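Local atomic coordinates of lipoprotein, putative (Bacillus anthracis, PDB entry 4NOH), a protein that is of unknown function, belongs to an uncharacterised lipoprotein family and is a putative, perhaps lipid-binding, lipoprotein. Residues K54-E58 against N59-K63; D93-D97 against G98-K102; A120-D124 against A125-K129. One frame throughout, in Å; residues are numbered along the deposited sequence.

Contact 1: K54-E58 against N59-K63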
loop_
_atom_site.group_PDB
_atom_site.type_symbol
_atom_site.label_atom_id
_atom_site.label_comp_id
_atom_site.label_asym_id
_atom_site.label_seq_id
_atom_site.Cartn_x
_atom_site.Cartn_y
_atom_site.Cartn_z
ATOM N N LYS A 54 8.083 4.555 6.266
ATOM C CA LYS A 54 8.993 4.046 5.210
ATOM C C LYS A 54 8.359 4.185 3.816
ATOM O O LYS A 54 9.054 4.483 2.842
ATOM C CB LYS A 54 9.418 2.613 5.528
ATOM C CG LYS A 54 10.358 2.542 6.727
ATOM C CD LYS A 54 10.573 1.128 7.227
ATOM C CE LYS A 54 11.562 1.100 8.384
ATOM N NZ LYS A 54 11.589 -0.245 8.996
HETATM N N MSE A 55 7.059 3.957 3.710
HETATM C CA MSE A 55 6.361 4.164 2.440
HETATM C C MSE A 55 6.451 5.627 2.013
HETATM O O MSE A 55 6.634 5.915 0.827
HETATM C CB MSE A 55 4.885 3.787 2.535
HETATM C CG MSE A 55 4.741 2.310 2.609
HETATM SE SE MSE A 55 2.864 1.821 2.221
HETATM C CE MSE A 55 2.984 1.741 0.266
ATOM N N VAL A 56 6.299 6.559 2.943
ATOM C CA VAL A 56 6.450 7.991 2.606
ATOM C C VAL A 56 7.864 8.284 2.073
ATOM O O VAL A 56 8.013 9.049 1.136
ATOM C CB VAL A 56 6.103 8.899 3.808
ATOM C CG1 VAL A 56 6.467 10.359 3.551
ATOM C CG2 VAL A 56 4.615 8.806 4.130
ATOM N N LYS A 57 8.882 7.652 2.657
ATOM C CA LYS A 57 10.254 7.862 2.190
ATOM C C LYS A 57 10.447 7.335 0.779
ATOM O O LYS A 57 11.347 7.816 0.076
ATOM C CB LYS A 57 11.271 7.270 3.166
ATOM C CG LYS A 57 11.382 8.064 4.451
ATOM C CD LYS A 57 12.458 7.545 5.392
ATOM C CE LYS A 57 12.122 6.157 5.908
ATOM N NZ LYS A 57 13.046 5.703 6.982
ATOM N N GLU A 58 9.611 6.385 0.332
ATOM C CA GLU A 58 9.670 5.906 -1.067
ATOM C C GLU A 58 8.675 6.624 -1.968
ATOM O O GLU A 58 8.479 6.228 -3.119
ATOM C CB GLU A 58 9.425 4.402 -1.175
ATOM C CG GLU A 58 10.339 3.596 -0.301
ATOM C CD GLU A 58 11.792 3.923 -0.526
ATOM O OE1 GLU A 58 12.203 4.106 -1.702
ATOM O OE2 GLU A 58 12.516 4.007 0.482
ATOM N N ASN A 59 8.044 7.676 -1.453
ATOM C CA ASN A 59 7.068 8.465 -2.207
ATOM C C ASN A 59 5.923 7.601 -2.691
ATOM O O ASN A 59 5.357 7.852 -3.754
ATOM C CB ASN A 59 7.721 9.215 -3.390
ATOM C CG ASN A 59 8.598 10.386 -2.947
ATOM O OD1 ASN A 59 8.888 10.559 -1.780
ATOM N ND2 ASN A 59 9.006 11.202 -3.902
HETATM N N MSE A 60 5.544 6.597 -1.893
HETATM C CA MSE A 60 4.516 5.646 -2.332
HETATM C C MSE A 60 3.132 5.889 -1.836
HETATM O O MSE A 60 2.202 5.242 -2.297
HETATM C CB MSE A 60 4.975 4.201 -2.031
HETATM C CG MSE A 60 5.870 3.651 -3.143
HETATM SE SE MSE A 60 4.983 3.613 -4.946
HETATM C CE MSE A 60 6.192 4.883 -5.795
ATOM N N LEU A 61 2.988 6.778 -0.864
ATOM C CA LEU A 61 1.672 7.229 -0.414
ATOM C C LEU A 61 1.414 8.519 -1.146
ATOM O O LEU A 61 2.119 9.505 -0.957
ATOM C CB LEU A 61 1.585 7.374 1.097
ATOM C CG LEU A 61 1.475 6.064 1.894
ATOM C CD1 LEU A 61 1.673 6.344 3.359
ATOM C CD2 LEU A 61 0.102 5.425 1.697
ATOM N N LYS A 62 0.377 8.544 -1.959
ATOM C CA LYS A 62 0.135 9.683 -2.827
ATOM C C LYS A 62 -1.268 10.250 -2.716
ATOM O O LYS A 62 -2.241 9.507 -2.754
ATOM C CB LYS A 62 0.375 9.257 -4.297
ATOM C CG LYS A 62 1.743 8.607 -4.559
ATOM C CD LYS A 62 2.086 8.524 -6.032
ATOM C CE LYS A 62 3.451 7.907 -6.276
ATOM N NZ LYS A 62 3.861 7.935 -7.714
ATOM N N LYS A 63 -1.356 11.571 -2.596
ATOM C CA LYS A 63 -2.635 12.238 -2.521
ATOM C C LYS A 63 -3.205 12.305 -3.922
ATOM O O LYS A 63 -2.482 12.598 -4.888
ATOM C CB LYS A 63 -2.489 13.658 -1.975
ATOM C CG LYS A 63 -3.822 14.385 -1.822
ATOM C CD LYS A 63 -3.676 15.886 -1.546
ATOM C CE LYS A 63 -2.539 16.216 -0.596
ATOM N NZ LYS A 63 -1.222 16.331 -1.297
#

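Contact 2: D93-D97 against G98-K102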
loop_
_atom_site.group_PDB
_atom_site.type_symbol
_atom_site.label_atom_id
_atom_site.label_comp_id
_atom_site.label_asym_id
_atom_site.label_seq_id
_atom_site.Cartn_x
_atom_site.Cartn_y
_atom_site.Cartn_z
ATOM N N ASP A 93 -16.467 7.223 10.715
ATOM C CA ASP A 93 -16.962 6.121 11.548
ATOM C C ASP A 93 -16.236 4.812 11.295
ATOM O O ASP A 93 -16.801 3.731 11.479
ATOM C CB ASP A 93 -18.460 5.929 11.297
ATOM C CG ASP A 93 -19.263 7.168 11.621
ATOM O OD1 ASP A 93 -18.838 7.941 12.509
ATOM O OD2 ASP A 93 -20.329 7.367 11.006
ATOM N N VAL A 94 -14.972 4.904 10.898
ATOM C CA VAL A 94 -14.177 3.718 10.647
ATOM C C VAL A 94 -13.596 3.259 11.973
ATOM O O VAL A 94 -12.789 3.971 12.564
ATOM C CB VAL A 94 -13.051 3.997 9.624
ATOM C CG1 VAL A 94 -12.153 2.794 9.447
ATOM C CG2 VAL A 94 -13.684 4.377 8.302
ATOM N N VAL A 95 -14.040 2.088 12.441
ATOM C CA VAL A 95 -13.573 1.506 13.689
ATOM C C VAL A 95 -12.794 0.241 13.402
ATOM O O VAL A 95 -13.281 -0.677 12.739
ATOM C CB VAL A 95 -14.729 1.169 14.637
ATOM C CG1 VAL A 95 -14.200 0.518 15.907
ATOM C CG2 VAL A 95 -15.500 2.430 14.958
ATOM N N ILE A 96 -11.572 0.219 13.905
ATOM C CA ILE A 96 -10.673 -0.903 13.732
ATOM C C ILE A 96 -10.216 -1.355 15.104
ATOM O O ILE A 96 -9.638 -0.578 15.869
ATOM C CB ILE A 96 -9.475 -0.511 12.837
ATOM C CG1 ILE A 96 -9.989 -0.107 11.461
ATOM C CG2 ILE A 96 -8.471 -1.655 12.726
ATOM C CD1 ILE A 96 -8.912 0.342 10.520
ATOM N N ASP A 97 -10.551 -2.599 15.438
ATOM C CA ASP A 97 -10.188 -3.185 16.719
ATOM C C ASP A 97 -10.697 -2.291 17.871
ATOM O O ASP A 97 -9.979 -2.017 18.833
ATOM C CB ASP A 97 -8.660 -3.382 16.763
ATOM C CG ASP A 97 -8.221 -4.403 17.803
ATOM O OD1 ASP A 97 -9.072 -5.207 18.265
ATOM O OD2 ASP A 97 -7.014 -4.427 18.138
ATOM N N GLY A 98 -11.940 -1.824 17.738
ATOM C CA GLY A 98 -12.578 -0.957 18.731
ATOM C C GLY A 98 -12.104 0.490 18.791
ATOM O O GLY A 98 -12.542 1.244 19.664
ATOM N N LYS A 99 -11.247 0.897 17.851
ATOM C CA LYS A 99 -10.696 2.252 17.827
ATOM C C LYS A 99 -11.181 3.030 16.590
ATOM O O LYS A 99 -11.090 2.525 15.476
ATOM C CB LYS A 99 -9.172 2.176 17.787
ATOM C CG LYS A 99 -8.535 1.430 18.963
ATOM C CD LYS A 99 -8.735 2.163 20.266
ATOM C CE LYS A 99 -8.015 1.448 21.397
ATOM N NZ LYS A 99 -8.128 2.206 22.668
ATOM N N LYS A 100 -11.678 4.251 16.796
ATOM C CA LYS A 100 -12.169 5.092 15.704
ATOM C C LYS A 100 -10.986 5.813 15.037
ATOM O O LYS A 100 -10.127 6.387 15.713
ATOM C CB LYS A 100 -13.182 6.110 16.230
ATOM C CG LYS A 100 -13.846 6.963 15.157
ATOM C CD LYS A 100 -14.990 7.820 15.712
ATOM C CE LYS A 100 -16.132 6.994 16.292
ATOM N NZ LYS A 100 -16.796 6.125 15.279
HETATM N N MSE A 101 -10.899 5.706 13.715
HETATM C CA MSE A 101 -9.842 6.346 12.971
HETATM C C MSE A 101 -10.192 7.767 12.628
HETATM O O MSE A 101 -11.363 8.123 12.467
HETATM C CB MSE A 101 -9.648 5.617 11.636
HETATM C CG MSE A 101 -9.279 4.130 11.769
HETATM SE SE MSE A 101 -7.479 3.835 12.533
HETATM C CE MSE A 101 -8.076 3.339 14.339
ATOM N N LYS A 102 -9.167 8.591 12.497
ATOM C CA LYS A 102 -9.329 9.977 12.084
ATOM C C LYS A 102 -9.137 10.090 10.577
ATOM O O LYS A 102 -8.118 9.637 10.045
ATOM C CB LYS A 102 -8.265 10.810 12.757
ATOM C CG LYS A 102 -8.332 12.282 12.493
ATOM C CD LYS A 102 -7.022 12.969 12.880
ATOM C CE LYS A 102 -6.497 12.548 14.233
ATOM N NZ LYS A 102 -5.227 13.278 14.488
HETATM O O HOH W 1 -13.117 7.123 10.621
#

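Contact 3: A120-D124 against A125-K129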
loop_
_atom_site.group_PDB
_atom_site.type_symbol
_atom_site.label_atom_id
_atom_site.label_comp_id
_atom_site.label_asym_id
_atom_site.label_seq_id
_atom_site.Cartn_x
_atom_site.Cartn_y
_atom_site.Cartn_z
ATOM N N ALA A 120 -5.385 2.411 6.403
ATOM C CA ALA A 120 -5.339 2.912 7.788
ATOM C C ALA A 120 -3.934 2.806 8.326
ATOM O O ALA A 120 -3.205 1.883 7.978
ATOM C CB ALA A 120 -6.303 2.160 8.679
ATOM N N VAL A 121 -3.544 3.762 9.169
ATOM C CA VAL A 121 -2.250 3.707 9.806
ATOM C C VAL A 121 -2.489 3.847 11.290
ATOM O O VAL A 121 -3.116 4.810 11.731
ATOM C CB VAL A 121 -1.284 4.774 9.284
ATOM C CG1 VAL A 121 0.097 4.604 9.904
ATOM C CG2 VAL A 121 -1.196 4.740 7.754
ATOM N N VAL A 122 -1.945 2.900 12.038
ATOM C CA VAL A 122 -2.071 2.897 13.502
ATOM C C VAL A 122 -0.690 2.773 14.162
ATOM O O VAL A 122 0.289 2.505 13.509
ATOM C CB VAL A 122 -2.975 1.743 13.989
ATOM C CG1 VAL A 122 -4.404 1.902 13.449
ATOM C CG2 VAL A 122 -2.408 0.383 13.611
ATOM N N SER A 123 -0.614 3.038 15.455
ATOM C CA SER A 123 0.663 2.941 16.117
ATOM C C SER A 123 1.190 1.500 16.035
ATOM O O SER A 123 0.438 0.565 15.830
ATOM C CB SER A 123 0.553 3.364 17.585
ATOM O OG SER A 123 -0.150 2.404 18.348
ATOM N N ASP A 124 2.491 1.341 16.172
ATOM C CA ASP A 124 3.087 0.037 16.132
ATOM C C ASP A 124 2.464 -0.866 17.217
ATOM O O ASP A 124 2.222 -2.047 16.992
ATOM C CB ASP A 124 4.615 0.110 16.315
ATOM C CG ASP A 124 5.347 0.750 15.138
ATOM O OD1 ASP A 124 4.711 1.252 14.180
ATOM O OD2 ASP A 124 6.613 0.706 15.173
ATOM N N ALA A 125 2.195 -0.318 18.406
ATOM C CA ALA A 125 1.615 -1.125 19.475
ATOM C C ALA A 125 0.183 -1.542 19.142
ATOM O O ALA A 125 -0.233 -2.650 19.467
ATOM C CB ALA A 125 1.668 -0.376 20.798
ATOM N N GLU A 126 -0.575 -0.638 18.533
ATOM C CA GLU A 126 -1.948 -0.928 18.153
ATOM C C GLU A 126 -1.999 -1.988 17.057
ATOM O O GLU A 126 -2.876 -2.892 17.068
ATOM C CB GLU A 126 -2.689 0.363 17.741
ATOM C CG GLU A 126 -3.022 1.280 18.921
ATOM C CD GLU A 126 -4.107 0.723 19.813
ATOM O OE1 GLU A 126 -5.248 0.542 19.326
ATOM O OE2 GLU A 126 -3.846 0.493 21.022
ATOM N N TYR A 127 -1.068 -1.893 16.132
ATOM C CA TYR A 127 -1.010 -2.832 14.999
ATOM C C TYR A 127 -0.743 -4.259 15.467
ATOM O O TYR A 127 -1.304 -5.213 14.922
ATOM C CB TYR A 127 0.075 -2.388 14.036
ATOM C CG TYR A 127 0.327 -3.285 12.832
ATOM C CD1 TYR A 127 -0.371 -3.112 11.655
ATOM C CD2 TYR A 127 1.309 -4.243 12.857
ATOM C CE1 TYR A 127 -0.130 -3.902 10.537
ATOM C CE2 TYR A 127 1.567 -5.046 11.749
ATOM C CZ TYR A 127 0.850 -4.846 10.581
ATOM O OH TYR A 127 1.101 -5.630 9.477
ATOM N N ALA A 128 0.055 -4.381 16.518
ATOM C CA ALA A 128 0.447 -5.675 17.047
ATOM C C ALA A 128 -0.754 -6.466 17.529
ATOM O O ALA A 128 -0.711 -7.680 17.567
ATOM C CB ALA A 128 1.461 -5.501 18.179
ATOM N N LYS A 129 -1.811 -5.765 17.900
ATOM C CA LYS A 129 -3.010 -6.383 18.447
ATOM C C LYS A 129 -4.043 -6.761 17.400
ATOM O O LYS A 129 -5.052 -7.402 17.731
ATOM C CB LYS A 129 -3.642 -5.417 19.460
ATOM C CG LYS A 129 -2.687 -5.040 20.585
ATOM C CD LYS A 129 -3.313 -4.173 21.681
ATOM C CE LYS A 129 -3.893 -2.876 21.153
ATOM N NZ LYS A 129 -4.441 -1.981 22.213
#

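Contact 1: K54-E58 against N59-K63
The carbonyl oxygen of M55 accepts two backbone N-H groups: a nearly straight bond from N of M60 (M60 N to M55 O 3.0 Å, 168° at the hydrogen) and a weak one from N of E58. With N of N59 reaching O of V56 at 2.9 Å, this is the Schellman motif, here ending helix 49-57. N59 is its C-prime residue, and its positive phi of 58° reverses the chain, while E58 is the first residue to leave helical angles. The N59-V56 bond is the less straight of the two motif bonds, and its donor stands well above the carbonyl plane of V56. Directly beyond the motif the chain enters strand 61-65, the middle strand of a small antiparallel sheet, and the side chains of M60 and of L61, the first strand residue, fold back on the last turn of the helix. M55 and M60, both modelled as selenomethionine, cross at about a right angle, CE of M55 resting on CB of M60 at 3.9 Å. Bent at chi3 (86°), the M55 chain turns its terminal methyl onto that carbon. L61 packs against V56 and the base of M55: its CD1 touches CG2 of V56 at 3.9 Å, and its CG lies 4.2 Å from CB of M55. I72 and I109 add to this apolar cluster, which is buried. E58 differs, since its carboxylate leads off to a salt bridge with K169, leaving the aliphatic base of its side chain to the turn, where E58 CB stands 4.1 Å from CG of M60.

Contact 2: D93-D97 against G98-K102
G98 meets V95 first, its carbonyl carbon lying 3.6 Å from CG1 of V95 across the reversal. With D97 it forms the two-residue tip of a type I' turn, and both have positive phi (55° for D97, 74° for G98), a left-handed conformation that glycine adopts most easily. K99 follows as the hydrogen-bonded partner of I96: N of I96 donates to O of K99 at 2.8 Å, and N of K99 returns a bond to O of I96 at 2.9 Å, approaching from above the carbonyl plane. K100 and V95 form an antiparallel non-hydrogen-bonded pair, their CA atoms 4.3 Å apart. The far half of the K100 chain folds back, bringing NZ alongside D93, 3.9 Å from OD1, a long salt bridge at the surface; the same NZ lies near CG2 of V95. At M101 the backbone N donates to O of V94 at 2.8 Å, nearly straight at 170°. A water completes the same pair, accepting from N of V94 and donating to O of M101. The selenomethionine side chain of M101 turns inward, its CG 3.9 Å from CG1 of V94 and close to CD1 of I96. Together these pairs make a tight beta hairpin with a two-residue type I' loop, whose strand 95-96 is the outermost of the mixed sheet on this side.

Contact 3: A120-D124 against A125-K129
The chain passes from strand 118-122 straight into helix 124-128, whose first turn is closed by backbone bonds from N of Y127 to O of S123 (2.9 Å) and from N of A128 to O of D124 (3.2 Å). S123 is the N-cap: its OG accepts from N of E126 at 3.1 Å, with 155° at the hydrogen. A chi1 of 71° sets the hydroxyl between the backbone N and the carbonyl carbon, which swings it over the open end of the helix. There it also crowds E126, whose CG stands 3.1 Å away from OG. The E126 side chain bends off to K129, whose NZ approaches OE2 of E126 at 2.8 Å from above the carboxylate plane, a salt bridge one turn along. V122, the residue before the cap, packs against Y127, four residues into the helix, as in a hydrophobic staple. The two side chains cross at about a right angle; CG2 of V122 touches CB of Y127 at 3.7 Å and lies at the edge of the ring, near its plane. Beyond this, the hydroxyl of Y127 bonds to OE2 of E33, and K35 makes a cation-pi contact with the ring. OD2 of D124 bonds to OG1 of T50 on the neighbouring helix 49-57. The helix start thus has its cap hydroxyl engaged by two partners, N of E126 and OD2 of D80, and the carboxylates of D80 and D124 would probably interact favourably with the positive end of the helix dipole.

How the contacts relate
The centre of contact 1 lies about 9 Å from the centre of the chain, against about 15 Å and 19 Å for the centres of contacts 3 and 2. It ends a helix and leads into the small three-stranded sheet, whereas 93-102 and 120-129 both reach the large mixed sheet and touch: SE of M101 packs 3.7 Å from CG1 of V122. Contacts 1 and 3 do not touch, yet helix 49-57 relates them, since T50 near its start bonds to D124. Chemistry follows place: backbone capping over a buried apolar cluster in contact 1, hydroxyl capping in contact 3, and in contact 2 buried V94, I96 and M101 beside exposed turn residues and a long lysine-aspartate salt bridge.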